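Side-chain contacts in mitogen (Streptococcus dysgalactiae, PDB 2J4X), which is a zinc-binding bacterial superantigen of the staphylococcal and streptococcal toxin family, probably acting as a toxin that stimulates T cells: residues D17-T22 with Q88-D93; Q138-R143 with E192-S197; R143-L148 with P186-N191; T177-L182 with D203-E208. One frame throughout, in Å; residues are numbered along the deposited sequence.

Contact 1 of 4, residues D17-T22 with Q88-D93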
loop_
_atom_site.group_PDB
_atom_site.type_symbol
_atom_site.label_atom_id
_atom_site.label_comp_id
_atom_site.label_asym_id
_atom_site.label_seq_id
_atom_site.Cartn_x
_atom_site.Cartn_y
_atom_site.Cartn_z
ATOM N N ASP A 17 11.216 -2.088 2.844
ATOM C CA ASP A 17 10.805 -0.936 3.643
ATOM C C ASP A 17 9.999 0.022 2.807
ATOM O O ASP A 17 9.895 -0.133 1.590
ATOM C CB ASP A 17 12.018 -0.212 4.219
ATOM C CG ASP A 17 12.965 -1.155 4.962
ATOM O OD1 ASP A 17 12.482 -2.120 5.594
ATOM O OD2 ASP A 17 14.194 -0.926 4.920
ATOM N N VAL A 18 9.419 1.015 3.460
ATOM C CA VAL A 18 8.619 1.989 2.752
ATOM C C VAL A 18 9.167 3.378 3.023
ATOM O O VAL A 18 9.998 3.558 3.922
ATOM C CB VAL A 18 7.133 1.931 3.212
ATOM C CG1 VAL A 18 6.600 0.493 3.088
ATOM C CG2 VAL A 18 7.000 2.451 4.637
ATOM N N ILE A 19 8.744 4.339 2.206
ATOM C CA ILE A 19 9.102 5.736 2.396
ATOM C C ILE A 19 7.806 6.288 2.967
ATOM O O ILE A 19 6.740 5.996 2.449
ATOM C CB ILE A 19 9.392 6.470 1.077
ATOM C CG1 ILE A 19 10.706 5.969 0.447
ATOM C CG2 ILE A 19 9.445 7.944 1.337
ATOM C CD1 ILE A 19 11.979 6.276 1.250
ATOM N N ASN A 20 7.886 7.041 4.052
ATOM C CA ASN A 20 6.698 7.608 4.680
ATOM C C ASN A 20 7.114 9.016 5.126
ATOM O O ASN A 20 7.508 9.244 6.275
ATOM C CB ASN A 20 6.268 6.707 5.860
ATOM C CG ASN A 20 5.065 7.238 6.626
ATOM O OD1 ASN A 20 4.175 7.859 6.055
ATOM N ND2 ASN A 20 5.027 6.972 7.929
ATOM N N LYS A 21 7.045 9.963 4.196
ATOM C CA LYS A 21 7.461 11.324 4.498
ATOM C C LYS A 21 6.414 12.352 4.129
ATOM O O LYS A 21 5.544 12.096 3.314
ATOM C CB LYS A 21 8.783 11.606 3.773
ATOM C CG LYS A 21 9.774 10.453 3.888
ATOM C CD LYS A 21 11.128 10.799 3.359
ATOM C CE LYS A 21 11.911 11.562 4.387
ATOM N NZ LYS A 21 12.238 10.703 5.559
ATOM N N THR A 22 6.490 13.518 4.748
ATOM C CA THR A 22 5.534 14.578 4.466
ATOM C C THR A 22 6.258 15.835 3.987
ATOM O O THR A 22 7.466 15.972 4.190
ATOM C CB THR A 22 4.695 14.915 5.719
ATOM O OG1 THR A 22 5.489 15.641 6.665
ATOM C CG2 THR A 22 4.205 13.628 6.374
ATOM N N GLN A 88 22.463 7.827 -2.233
ATOM C CA GLN A 88 21.524 6.711 -2.403
ATOM C C GLN A 88 20.162 7.110 -2.962
ATOM O O GLN A 88 19.533 8.077 -2.506
ATOM C CB GLN A 88 21.306 5.979 -1.068
ATOM C CG GLN A 88 20.355 4.784 -1.156
ATOM C CD GLN A 88 19.941 4.254 0.207
ATOM O OE1 GLN A 88 19.266 4.935 0.973
ATOM N NE2 GLN A 88 20.345 3.032 0.513
ATOM N N TYR A 89 19.721 6.344 -3.957
ATOM C CA TYR A 89 18.427 6.542 -4.596
ATOM C C TYR A 89 17.454 5.489 -4.078
ATOM O O TYR A 89 17.841 4.330 -3.867
ATOM C CB TYR A 89 18.549 6.396 -6.109
ATOM C CG TYR A 89 18.928 7.669 -6.793
ATOM C CD1 TYR A 89 20.068 8.382 -6.401
ATOM C CD2 TYR A 89 18.130 8.194 -7.812
ATOM C CE1 TYR A 89 20.405 9.593 -7.007
ATOM C CE2 TYR A 89 18.454 9.405 -8.425
ATOM C CZ TYR A 89 19.591 10.095 -8.015
ATOM O OH TYR A 89 19.908 11.286 -8.611
ATOM N N ASN A 90 16.206 5.891 -3.848
ATOM C CA ASN A 90 15.173 4.972 -3.384
ATOM C C ASN A 90 14.086 5.053 -4.440
ATOM O O ASN A 90 13.501 6.124 -4.643
ATOM C CB ASN A 90 14.588 5.417 -2.045
ATOM C CG ASN A 90 15.613 5.446 -0.920
ATOM O OD1 ASN A 90 15.249 5.474 0.254
ATOM N ND2 ASN A 90 16.891 5.451 -1.266
ATOM N N TYR A 91 13.821 3.941 -5.120
ATOM C CA TYR A 91 12.792 3.930 -6.152
ATOM C C TYR A 91 11.470 3.377 -5.638
ATOM O O TYR A 91 11.451 2.394 -4.907
ATOM C CB TYR A 91 13.255 3.115 -7.346
ATOM C CG TYR A 91 14.542 3.621 -7.934
ATOM C CD1 TYR A 91 15.768 3.193 -7.432
ATOM C CD2 TYR A 91 14.542 4.558 -8.964
ATOM C CE1 TYR A 91 16.968 3.685 -7.936
ATOM C CE2 TYR A 91 15.733 5.060 -9.475
ATOM C CZ TYR A 91 16.944 4.621 -8.956
ATOM O OH TYR A 91 18.136 5.125 -9.432
ATOM N N VAL A 92 10.367 4.026 -6.009
ATOM C CA VAL A 92 9.040 3.593 -5.587
ATOM C C VAL A 92 8.039 3.953 -6.680
ATOM O O VAL A 92 8.363 4.698 -7.593
ATOM C CB VAL A 92 8.604 4.290 -4.282
ATOM C CG1 VAL A 92 9.701 4.202 -3.243
ATOM C CG2 VAL A 92 8.235 5.741 -4.566
ATOM N N ASP A 93 6.834 3.400 -6.587
ATOM C CA ASP A 93 5.741 3.664 -7.538
ATOM C C ASP A 93 4.712 4.483 -6.788
ATOM O O ASP A 93 4.349 4.121 -5.671
ATOM C CB ASP A 93 5.033 2.372 -7.971
ATOM C CG ASP A 93 5.859 1.516 -8.921
ATOM O OD1 ASP A 93 5.537 0.301 -9.020
ATOM O OD2 ASP A 93 6.802 2.044 -9.573
#

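Contact 2 of 4, residues Q138-R143 with E192-S197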
loop_
_atom_site.group_PDB
_atom_site.type_symbol
_atom_site.label_atom_id
_atom_site.label_comp_id
_atom_site.label_asym_id
_atom_site.label_seq_id
_atom_site.Cartn_x
_atom_site.Cartn_y
_atom_site.Cartn_z
ATOM N N GLN A 138 -2.235 2.187 -2.037
ATOM C CA GLN A 138 -0.961 1.511 -1.866
ATOM C C GLN A 138 -0.594 1.385 -0.393
ATOM O O GLN A 138 -0.102 0.324 0.030
ATOM C CB GLN A 138 0.165 2.242 -2.587
ATOM C CG GLN A 138 1.515 1.616 -2.241
ATOM C CD GLN A 138 2.687 2.240 -2.966
ATOM O OE1 GLN A 138 3.808 1.745 -2.881
ATOM N NE2 GLN A 138 2.434 3.326 -3.687
ATOM N N GLU A 139 -0.824 2.457 0.380
ATOM C CA GLU A 139 -0.523 2.461 1.811
ATOM C C GLU A 139 -1.354 1.422 2.564
ATOM O O GLU A 139 -0.813 0.652 3.359
ATOM C CB GLU A 139 -0.781 3.829 2.442
ATOM C CG GLU A 139 -0.525 3.801 3.966
ATOM C CD GLU A 139 -0.805 5.108 4.673
ATOM O OE1 GLU A 139 -0.687 6.181 4.057
ATOM O OE2 GLU A 139 -1.123 5.058 5.867
ATOM N N ILE A 140 -2.672 1.426 2.345
ATOM C CA ILE A 140 -3.563 0.446 2.972
ATOM C C ILE A 140 -3.130 -0.977 2.584
ATOM O O ILE A 140 -2.956 -1.834 3.451
ATOM C CB ILE A 140 -5.016 0.605 2.490
ATOM C CG1 ILE A 140 -5.540 1.993 2.863
ATOM C CG2 ILE A 140 -5.883 -0.493 3.080
ATOM C CD1 ILE A 140 -6.956 2.261 2.375
ATOM N N ASP A 141 -2.940 -1.218 1.287
ATOM C CA ASP A 141 -2.584 -2.545 0.793
ATOM C C ASP A 141 -1.287 -3.069 1.389
ATOM O O ASP A 141 -1.230 -4.203 1.860
ATOM C CB ASP A 141 -2.509 -2.520 -0.744
ATOM C CG ASP A 141 -2.496 -3.921 -1.356
ATOM O OD1 ASP A 141 -3.186 -4.812 -0.821
ATOM O OD2 ASP A 141 -1.816 -4.133 -2.378
ATOM N N VAL A 142 -0.252 -2.236 1.364
ATOM C CA VAL A 142 1.048 -2.590 1.914
ATOM C C VAL A 142 1.033 -2.810 3.430
ATOM O O VAL A 142 1.639 -3.747 3.928
ATOM C CB VAL A 142 2.108 -1.496 1.576
ATOM C CG1 VAL A 142 3.387 -1.717 2.415
ATOM C CG2 VAL A 142 2.402 -1.519 0.057
ATOM N N ARG A 143 0.374 -1.940 4.180
ATOM C CA ARG A 143 0.312 -2.129 5.620
ATOM C C ARG A 143 -0.541 -3.381 5.965
ATOM O O ARG A 143 -0.230 -4.134 6.914
ATOM C CB ARG A 143 -0.269 -0.870 6.280
ATOM C CG ARG A 143 0.594 0.376 6.113
ATOM C CD ARG A 143 -0.053 1.600 6.760
ATOM N NE ARG A 143 -0.224 1.444 8.205
ATOM C CZ ARG A 143 -0.875 2.307 8.977
ATOM N NH1 ARG A 143 -1.416 3.383 8.445
ATOM N NH2 ARG A 143 -0.984 2.106 10.279
ATOM N N GLU A 192 -3.884 5.871 -6.687
ATOM C CA GLU A 192 -5.286 5.768 -6.310
ATOM C C GLU A 192 -5.324 6.132 -4.829
ATOM O O GLU A 192 -4.452 5.700 -4.079
ATOM C CB GLU A 192 -5.769 4.330 -6.513
ATOM C CG GLU A 192 -7.261 4.207 -6.760
ATOM C CD GLU A 192 -7.799 2.776 -6.638
ATOM O OE1 GLU A 192 -7.047 1.812 -6.961
ATOM O OE2 GLU A 192 -8.989 2.623 -6.234
ATOM N N THR A 193 -6.289 6.954 -4.420
ATOM C CA THR A 193 -6.454 7.358 -3.008
ATOM C C THR A 193 -7.833 6.927 -2.449
ATOM O O THR A 193 -8.834 6.914 -3.165
ATOM C CB THR A 193 -6.308 8.889 -2.822
ATOM O OG1 THR A 193 -7.171 9.557 -3.745
ATOM C CG2 THR A 193 -4.881 9.337 -3.074
ATOM N N ILE A 194 -7.880 6.569 -1.172
ATOM C CA ILE A 194 -9.119 6.123 -0.554
ATOM C C ILE A 194 -9.601 7.201 0.400
ATOM O O ILE A 194 -8.806 7.798 1.104
ATOM C CB ILE A 194 -8.882 4.797 0.243
ATOM C CG1 ILE A 194 -8.254 3.746 -0.674
ATOM C CG2 ILE A 194 -10.206 4.249 0.817
ATOM C CD1 ILE A 194 -9.157 3.266 -1.802
ATOM N N ASP A 195 -10.900 7.467 0.412
ATOM C CA ASP A 195 -11.466 8.466 1.327
ATOM C C ASP A 195 -11.749 7.656 2.572
ATOM O O ASP A 195 -12.707 6.879 2.600
ATOM C CB ASP A 195 -12.789 9.021 0.791
ATOM C CG ASP A 195 -13.325 10.189 1.623
ATOM O OD1 ASP A 195 -13.090 10.229 2.860
ATOM O OD2 ASP A 195 -14.001 11.066 1.025
ATOM N N MET A 196 -10.942 7.837 3.609
ATOM C CA MET A 196 -11.128 7.026 4.795
ATOM C C MET A 196 -12.466 7.192 5.511
ATOM O O MET A 196 -12.929 6.259 6.185
ATOM C CB MET A 196 -9.950 7.232 5.759
ATOM C CG MET A 196 -8.587 6.772 5.207
ATOM S SD MET A 196 -8.599 5.084 4.524
ATOM C CE MET A 196 -8.932 4.122 5.958
ATOM N N SER A 197 -13.099 8.355 5.343
ATOM C CA SER A 197 -14.388 8.620 5.997
ATOM C C SER A 197 -15.523 7.757 5.449
ATOM O O SER A 197 -16.520 7.550 6.138
ATOM C CB SER A 197 -14.774 10.113 5.911
ATOM O OG SER A 197 -15.011 10.538 4.576
HETATM O O HOH W 1 -2.364 3.892 -4.582
#

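Contact 3 of 4, residues R143-L148 with P186-N191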
loop_
_atom_site.group_PDB
_atom_site.type_symbol
_atom_site.label_atom_id
_atom_site.label_comp_id
_atom_site.label_asym_id
_atom_site.label_seq_id
_atom_site.Cartn_x
_atom_site.Cartn_y
_atom_site.Cartn_z
ATOM N N ARG A 143 0.374 -1.940 4.180
ATOM C CA ARG A 143 0.312 -2.129 5.620
ATOM C C ARG A 143 -0.541 -3.381 5.965
ATOM O O ARG A 143 -0.230 -4.134 6.914
ATOM C CB ARG A 143 -0.269 -0.870 6.280
ATOM C CG ARG A 143 0.594 0.376 6.113
ATOM C CD ARG A 143 -0.053 1.600 6.760
ATOM N NE ARG A 143 -0.224 1.444 8.205
ATOM C CZ ARG A 143 -0.875 2.307 8.977
ATOM N NH1 ARG A 143 -1.416 3.383 8.445
ATOM N NH2 ARG A 143 -0.984 2.106 10.279
ATOM N N LEU A 144 -1.602 -3.613 5.196
ATOM C CA LEU A 144 -2.461 -4.762 5.449
ATOM C C LEU A 144 -1.695 -6.038 5.190
ATOM O O LEU A 144 -1.799 -6.993 5.967
ATOM C CB LEU A 144 -3.727 -4.723 4.574
ATOM C CG LEU A 144 -4.731 -5.867 4.795
ATOM C CD1 LEU A 144 -6.148 -5.376 4.578
ATOM C CD2 LEU A 144 -4.402 -7.025 3.877
ATOM N N ARG A 145 -0.924 -6.063 4.106
ATOM C CA ARG A 145 -0.147 -7.262 3.775
ATOM C C ARG A 145 0.949 -7.506 4.808
ATOM O O ARG A 145 1.127 -8.634 5.249
ATOM C CB ARG A 145 0.468 -7.154 2.371
ATOM C CG ARG A 145 -0.552 -7.238 1.262
ATOM C CD ARG A 145 0.061 -6.992 -0.094
ATOM N NE ARG A 145 -0.962 -6.771 -1.107
ATOM C CZ ARG A 145 -1.095 -7.482 -2.222
ATOM N NH1 ARG A 145 -0.273 -8.483 -2.493
ATOM N NH2 ARG A 145 -2.045 -7.168 -3.079
ATOM N N LYS A 146 1.668 -6.450 5.203
ATOM C CA LYS A 146 2.742 -6.552 6.195
ATOM C C LYS A 146 2.212 -7.048 7.547
ATOM O O LYS A 146 2.860 -7.838 8.226
ATOM C CB LYS A 146 3.455 -5.207 6.348
ATOM C CG LYS A 146 4.480 -4.930 5.263
ATOM C CD LYS A 146 5.092 -3.526 5.426
ATOM C CE LYS A 146 6.181 -3.205 4.402
ATOM N NZ LYS A 146 7.455 -3.878 4.715
ATOM N N SER A 147 1.030 -6.591 7.926
ATOM C CA SER A 147 0.411 -7.031 9.168
ATOM C C SER A 147 0.097 -8.549 9.079
ATOM O O SER A 147 0.265 -9.297 10.046
ATOM C CB SER A 147 -0.864 -6.205 9.403
ATOM O OG SER A 147 -1.673 -6.769 10.421
ATOM N N LEU A 148 -0.353 -9.000 7.909
ATOM C CA LEU A 148 -0.661 -10.407 7.702
ATOM C C LEU A 148 0.629 -11.233 7.605
ATOM O O LEU A 148 0.656 -12.401 7.978
ATOM C CB LEU A 148 -1.492 -10.578 6.422
ATOM C CG LEU A 148 -2.960 -10.137 6.417
ATOM C CD1 LEU A 148 -3.489 -10.150 5.006
ATOM C CD2 LEU A 148 -3.784 -11.046 7.307
ATOM N N PRO A 186 -0.493 -5.082 -7.191
ATOM C CA PRO A 186 -1.234 -4.017 -7.869
ATOM C C PRO A 186 -0.319 -3.000 -8.546
ATOM O O PRO A 186 0.870 -2.922 -8.240
ATOM C CB PRO A 186 -2.056 -3.391 -6.737
ATOM C CG PRO A 186 -2.287 -4.532 -5.808
ATOM C CD PRO A 186 -0.926 -5.213 -5.788
ATOM N N ASN A 187 -0.891 -2.244 -9.478
ATOM C CA ASN A 187 -0.178 -1.179 -10.177
ATOM C C ASN A 187 -0.382 0.078 -9.338
ATOM O O ASN A 187 -1.448 0.709 -9.372
ATOM C CB ASN A 187 -0.769 -0.932 -11.560
ATOM C CG ASN A 187 -0.008 0.133 -12.332
ATOM O OD1 ASN A 187 0.861 0.814 -11.780
ATOM N ND2 ASN A 187 -0.331 0.282 -13.613
ATOM N N TYR A 188 0.640 0.445 -8.586
ATOM C CA TYR A 188 0.540 1.605 -7.705
ATOM C C TYR A 188 0.913 2.933 -8.378
ATOM O O TYR A 188 0.826 3.998 -7.763
ATOM C CB TYR A 188 1.426 1.403 -6.463
ATOM C CG TYR A 188 1.149 0.165 -5.638
ATOM C CD1 TYR A 188 -0.139 -0.148 -5.222
ATOM C CD2 TYR A 188 2.201 -0.643 -5.203
ATOM C CE1 TYR A 188 -0.374 -1.242 -4.378
ATOM C CE2 TYR A 188 1.992 -1.725 -4.370
ATOM C CZ TYR A 188 0.705 -2.025 -3.951
ATOM O OH TYR A 188 0.505 -3.078 -3.077
ATOM N N THR A 189 1.312 2.877 -9.640
ATOM C CA THR A 189 1.702 4.097 -10.334
ATOM C C THR A 189 0.561 5.120 -10.518
ATOM O O THR A 189 0.819 6.288 -10.825
ATOM C CB THR A 189 2.360 3.760 -11.707
ATOM O OG1 THR A 189 1.473 2.942 -12.481
ATOM C CG2 THR A 189 3.676 3.009 -11.505
ATOM N N ASP A 190 -0.693 4.711 -10.308
ATOM C CA ASP A 190 -1.813 5.645 -10.471
ATOM C C ASP A 190 -2.213 6.470 -9.250
ATOM O O ASP A 190 -3.148 7.260 -9.325
ATOM C CB ASP A 190 -3.057 4.929 -11.015
ATOM C CG ASP A 190 -3.354 3.638 -10.300
ATOM O OD1 ASP A 190 -3.519 3.665 -9.055
ATOM O OD2 ASP A 190 -3.423 2.597 -11.001
ATOM N N ASN A 191 -1.506 6.303 -8.137
ATOM C CA ASN A 191 -1.795 7.057 -6.926
ATOM C C ASN A 191 -3.239 7.018 -6.544
ATOM O O ASN A 191 -3.777 8.031 -6.127
ATOM C CB ASN A 191 -1.407 8.518 -7.078
ATOM C CG ASN A 191 0.064 8.725 -7.019
ATOM O OD1 ASN A 191 0.706 8.288 -6.075
ATOM N ND2 ASN A 191 0.625 9.400 -8.030
#

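Contact 4 of 4, residues T177-L182 with D203-E208. With ZN (zinc ion), chain B.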
loop_
_atom_site.group_PDB
_atom_site.type_symbol
_atom_site.label_atom_id
_atom_site.label_comp_id
_atom_site.label_asym_id
_atom_site.label_seq_id
_atom_site.Cartn_x
_atom_site.Cartn_y
_atom_site.Cartn_z
ATOM N N THR A 177 -17.795 -2.570 -2.032
ATOM C CA THR A 177 -16.488 -3.120 -1.651
ATOM C C THR A 177 -15.452 -2.963 -2.746
ATOM O O THR A 177 -15.798 -2.933 -3.922
ATOM C CB THR A 177 -16.581 -4.648 -1.390
ATOM O OG1 THR A 177 -17.504 -4.911 -0.331
ATOM C CG2 THR A 177 -15.220 -5.213 -1.014
ATOM N N LYS A 178 -14.185 -2.864 -2.359
ATOM C CA LYS A 178 -13.100 -2.824 -3.338
ATOM C C LYS A 178 -12.245 -4.027 -2.983
ATOM O O LYS A 178 -11.632 -4.064 -1.919
ATOM C CB LYS A 178 -12.262 -1.560 -3.242
ATOM C CG LYS A 178 -11.118 -1.552 -4.249
ATOM C CD LYS A 178 -10.297 -0.292 -4.111
ATOM C CE LYS A 178 -8.864 -0.493 -4.560
ATOM N NZ LYS A 178 -8.648 -0.522 -6.038
ATOM N N PHE A 179 -12.233 -5.018 -3.873
ATOM C CA PHE A 179 -11.495 -6.256 -3.663
ATOM C C PHE A 179 -10.113 -6.281 -4.330
ATOM O O PHE A 179 -9.928 -5.734 -5.429
ATOM C CB PHE A 179 -12.325 -7.434 -4.179
ATOM C CG PHE A 179 -13.529 -7.768 -3.328
ATOM C CD1 PHE A 179 -14.806 -7.818 -3.898
ATOM C CD2 PHE A 179 -13.382 -8.081 -1.977
ATOM C CE1 PHE A 179 -15.917 -8.176 -3.140
ATOM C CE2 PHE A 179 -14.486 -8.441 -1.208
ATOM C CZ PHE A 179 -15.758 -8.489 -1.794
ATOM N N THR A 180 -9.156 -6.937 -3.669
ATOM C CA THR A 180 -7.802 -7.039 -4.190
ATOM C C THR A 180 -7.243 -8.431 -3.962
ATOM O O THR A 180 -7.388 -8.990 -2.886
ATOM C CB THR A 180 -6.870 -5.998 -3.524
ATOM O OG1 THR A 180 -7.379 -4.683 -3.780
ATOM C CG2 THR A 180 -5.455 -6.101 -4.072
ATOM N N ASP A 181 -6.602 -8.985 -4.984
ATOM C CA ASP A 181 -6.017 -10.318 -4.898
ATOM C C ASP A 181 -4.724 -10.190 -4.111
ATOM O O ASP A 181 -3.841 -9.434 -4.513
ATOM C CB ASP A 181 -5.721 -10.851 -6.301
ATOM C CG ASP A 181 -5.433 -12.322 -6.315
ATOM O OD1 ASP A 181 -4.939 -12.849 -5.315
ATOM O OD2 ASP A 181 -5.679 -12.963 -7.344
ATOM N N LEU A 182 -4.627 -10.910 -2.992
ATOM C CA LEU A 182 -3.449 -10.886 -2.119
ATOM C C LEU A 182 -2.228 -11.547 -2.711
ATOM O O LEU A 182 -1.148 -11.467 -2.144
ATOM C CB LEU A 182 -3.758 -11.575 -0.792
ATOM C CG LEU A 182 -4.537 -10.794 0.265
ATOM C CD1 LEU A 182 -4.821 -11.682 1.496
ATOM C CD2 LEU A 182 -3.715 -9.546 0.648
ATOM N N ASP A 203 -11.892 -6.382 5.030
ATOM C CA ASP A 203 -12.196 -7.815 5.090
ATOM C C ASP A 203 -11.126 -8.638 4.399
ATOM O O ASP A 203 -10.793 -8.387 3.243
ATOM C CB ASP A 203 -13.536 -8.124 4.430
ATOM C CG ASP A 203 -14.720 -7.664 5.256
ATOM O OD1 ASP A 203 -14.786 -7.985 6.473
ATOM O OD2 ASP A 203 -15.591 -6.984 4.670
ATOM N N VAL A 204 -10.596 -9.627 5.106
ATOM C CA VAL A 204 -9.555 -10.482 4.552
ATOM C C VAL A 204 -10.136 -11.877 4.327
ATOM O O VAL A 204 -10.674 -12.464 5.253
ATOM C CB VAL A 204 -8.372 -10.564 5.514
ATOM C CG1 VAL A 204 -7.264 -11.377 4.900
ATOM C CG2 VAL A 204 -7.899 -9.164 5.866
ATOM N N TYR A 205 -10.047 -12.400 3.101
ATOM C CA TYR A 205 -10.590 -13.728 2.773
ATOM C C TYR A 205 -9.531 -14.744 2.444
ATOM O O TYR A 205 -9.178 -14.919 1.277
ATOM C CB TYR A 205 -11.560 -13.640 1.600
ATOM C CG TYR A 205 -12.733 -12.768 1.920
ATOM C CD1 TYR A 205 -12.732 -11.404 1.600
ATOM C CD2 TYR A 205 -13.818 -13.285 2.616
ATOM C CE1 TYR A 205 -13.792 -10.581 1.972
ATOM C CE2 TYR A 205 -14.875 -12.476 2.995
ATOM C CZ TYR A 205 -14.859 -11.134 2.672
ATOM O OH TYR A 205 -15.928 -10.370 3.057
ATOM N N LEU A 206 -9.052 -15.431 3.477
ATOM C CA LEU A 206 -8.008 -16.432 3.327
ATOM C C LEU A 206 -8.465 -17.737 2.670
ATOM O O LEU A 206 -9.527 -18.273 2.981
ATOM C CB LEU A 206 -7.362 -16.709 4.687
ATOM C CG LEU A 206 -6.852 -15.445 5.387
ATOM C CD1 LEU A 206 -6.127 -15.826 6.664
ATOM C CD2 LEU A 206 -5.938 -14.660 4.453
ATOM N N ASN A 207 -7.647 -18.220 1.737
ATOM C CA ASN A 207 -7.910 -19.446 1.011
ATOM C C ASN A 207 -9.261 -19.417 0.338
ATOM O O ASN A 207 -10.008 -20.383 0.403
ATOM C CB ASN A 207 -7.816 -20.645 1.949
ATOM C CG ASN A 207 -6.415 -20.858 2.473
ATOM O OD1 ASN A 207 -6.211 -21.012 3.670
ATOM N ND2 ASN A 207 -5.443 -20.870 1.579
ATOM N N GLU A 208 -9.576 -18.295 -0.296
ATOM C CA GLU A 208 -10.830 -18.153 -1.016
ATOM C C GLU A 208 -10.518 -17.613 -2.398
ATOM O O GLU A 208 -9.715 -16.699 -2.532
ATOM C CB GLU A 208 -11.775 -17.216 -0.267
ATOM C CG GLU A 208 -12.403 -17.878 0.944
ATOM C CD GLU A 208 -13.385 -16.986 1.662
ATOM O OE1 GLU A 208 -14.246 -16.393 0.976
ATOM O OE2 GLU A 208 -13.301 -16.894 2.908
HETATM ZN ZN ZN B . -17.543 -6.456 5.506
#

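Contact 1 of 4, residues D17-T22 with Q88-D93
Ile-19 reaches across to Asn-90 and Val-92 with a single branch of its side chain. Its terminal CD1 meets the amide oxygen OD1 of Asn-90 at 3.5 Å, a van der Waals contact between a methyl group and a carbonyl, while CG1, one bond further back, rests against the Val-92 CG1 methyl at 4.2 Å. The Ile-19 and Asn-90 side chains meet nearly at a right angle, so the isoleucine touches the amide with the end of its chain instead of lying along it. This branch is placed by the first torsion of Ile-19 (chi1 -70°), which sets CG1 beside the backbone N and leaves CG2 anti to it. The Asn-90 amide is steadied in turn from within its own strand: its ND2 donates a weak but nearly straight hydrogen bond (165°) to Gln-88 OE1, 3.3 Å away, on the same side of the strand two residues earlier. All three touching residues are buried, as befits the interior of the OB-fold barrel. Strands 18-21 and 87-98 are not paired with each other; both pair antiparallel with strand 71-84, which supplies Ala-76 against Val-92. Strand 53-57 adds Ile-54 against Ile-19, and on the other face of strand 18-21 Val-18 packs on helix 137-150.

Contact 2 of 4, residues Q138-R143 with E192-S197
Ile-140 of helix 137-150 packs against Ile-194 and Met-196, joining the central helix of the beta-grasp domain to the small antiparallel sheet formed by strands 134-136 and 193-195. The apolar part depends on one methyl group. Ile-140 CD1 lies 3.6 Å from Ile-194 CG1, and the two isoleucine side chains cross at about a right angle, so that the helix residue presents its end to the flank of the strand residue. The same CD1 also meets the sulfur of Met-196, SD, at 3.9 Å; the methionine chain, bent at chi2 (-50°) and chi3 (-65°), turns its sulfur to this methyl. Phe-130 and Trp-168 close in around Ile-140 from the neighbouring sheet. Polar linkage between the segments is indirect: a water accepts from Gln-138 N in the first turn of the helix (3.1 Å) and donates to Glu-192 O (2.8 Å). Within the helix, Arg-143 NH1 forms a salt bridge with Glu-139 OE2 (3.1 Å), which accepts through its anti lone pair and lies close to the guanidinium plane; Glu-192 is paired with Lys-178 of strand 177-181. On the strand side an Asx turn leads into the following 3-10 segment: Asp-195 OD1 accepts from both Ser-197 N and Ser-197 OG, which approach from the same face of the carboxylate, the hydroxyl at 2.6 Å.

Contact 3 of 4, residues R143-L148 with P186-N191
Arg-145 and Pro-186 meet in a largely buried polar cluster where the central helix of the beta-grasp domain faces the loop between strands 177-181 and 193-195. The arginine chain runs extended from CG to NE and brings NH2 to the proline ring, 3.5 Å from Pro-186 CD and 3.8 Å from Pro-186 CG; the proline CD approaches the guanidinium obliquely. Polar grip comes from outside the two segments: NE is salt-bridged to Asp-141 OD1, one helical turn back, and NH1 donates to Thr-184 O. Asp-141 also binds the loop, through its OD2 and the hydroxyl of Tyr-188, so one carboxylate positions both the arginine and the tyrosine. Over the centre of the Tyr-188 ring lies Pro-186 O, 3.9 Å above the plane. The loop is shaped further by Asn-187 OD1, which accepts from Thr-189 N (3.0 Å) in an Asx turn. With the Tyr-14 hydroxyl of helix 7-14 hydrogen-bonded to that of Tyr-188, the cluster belongs to the interface between the two domains of the superantigen fold, built around the central helix.

Contact 4 of 4, residues T177-L182 with D203-E208
Leu-182 plugs the buried end of this contact, its CD1 methyl meeting Val-204 CG1 at 4.2 Å and Leu-206 CD2 at 4.3 Å. Trp-168 and Arg-145 flank the leucine, while Leu-148 of helix 137-150 packs on Val-204, so this half belongs to the core between helix and sheet. In the beta-grasp sheet strands 177-181 and 199-206 are not direct neighbours: strand 166-172 pairs antiparallel with both, and the side chains reach across it. The outer half is more open. There the edge of the exposed Phe-179 ring approaches Tyr-205, CE2 to CE1 at 3.9 Å, and the two rings share Tyr-167 of the intervening strand, which stacks with Tyr-205 and meets Phe-179 edge to face. Thr-177 CG2 sits over the centre of the phenylalanine ring, 3.3 Å above its plane. Near these aromatic rings is the zinc site, completed by His-171 and His-201; Asp-203 binds the metal through OD2 at 2.2 Å, whereas its OD1 stays 3.3 Å away.

Overall arrangement
Contacts 2 and 3 share Arg-143 on helix 137-150, their centres about 8 Å apart, and together they join the other two. Contact 1, in the OB-fold domain, reaches contact 2 through a probable hydrogen bond from Gln-138 NE2 to Asp-93 O (2.9 Å) and touches contact 3 where Asp-93 CG packs on Thr-189 CG2 (3.7 Å). On the other side, contact 4 is tied to contact 2 by the salt bridge of Lys-178 NZ with Glu-192 OE1 (3.0 Å). Contacts 1 and 4 lie on opposite sides of the chain's centre, about 26 Å between centres. Of the zinc ligands contact 4 supplies Asp-203; the ion lies about 13 Å from the Ile-140 side chain.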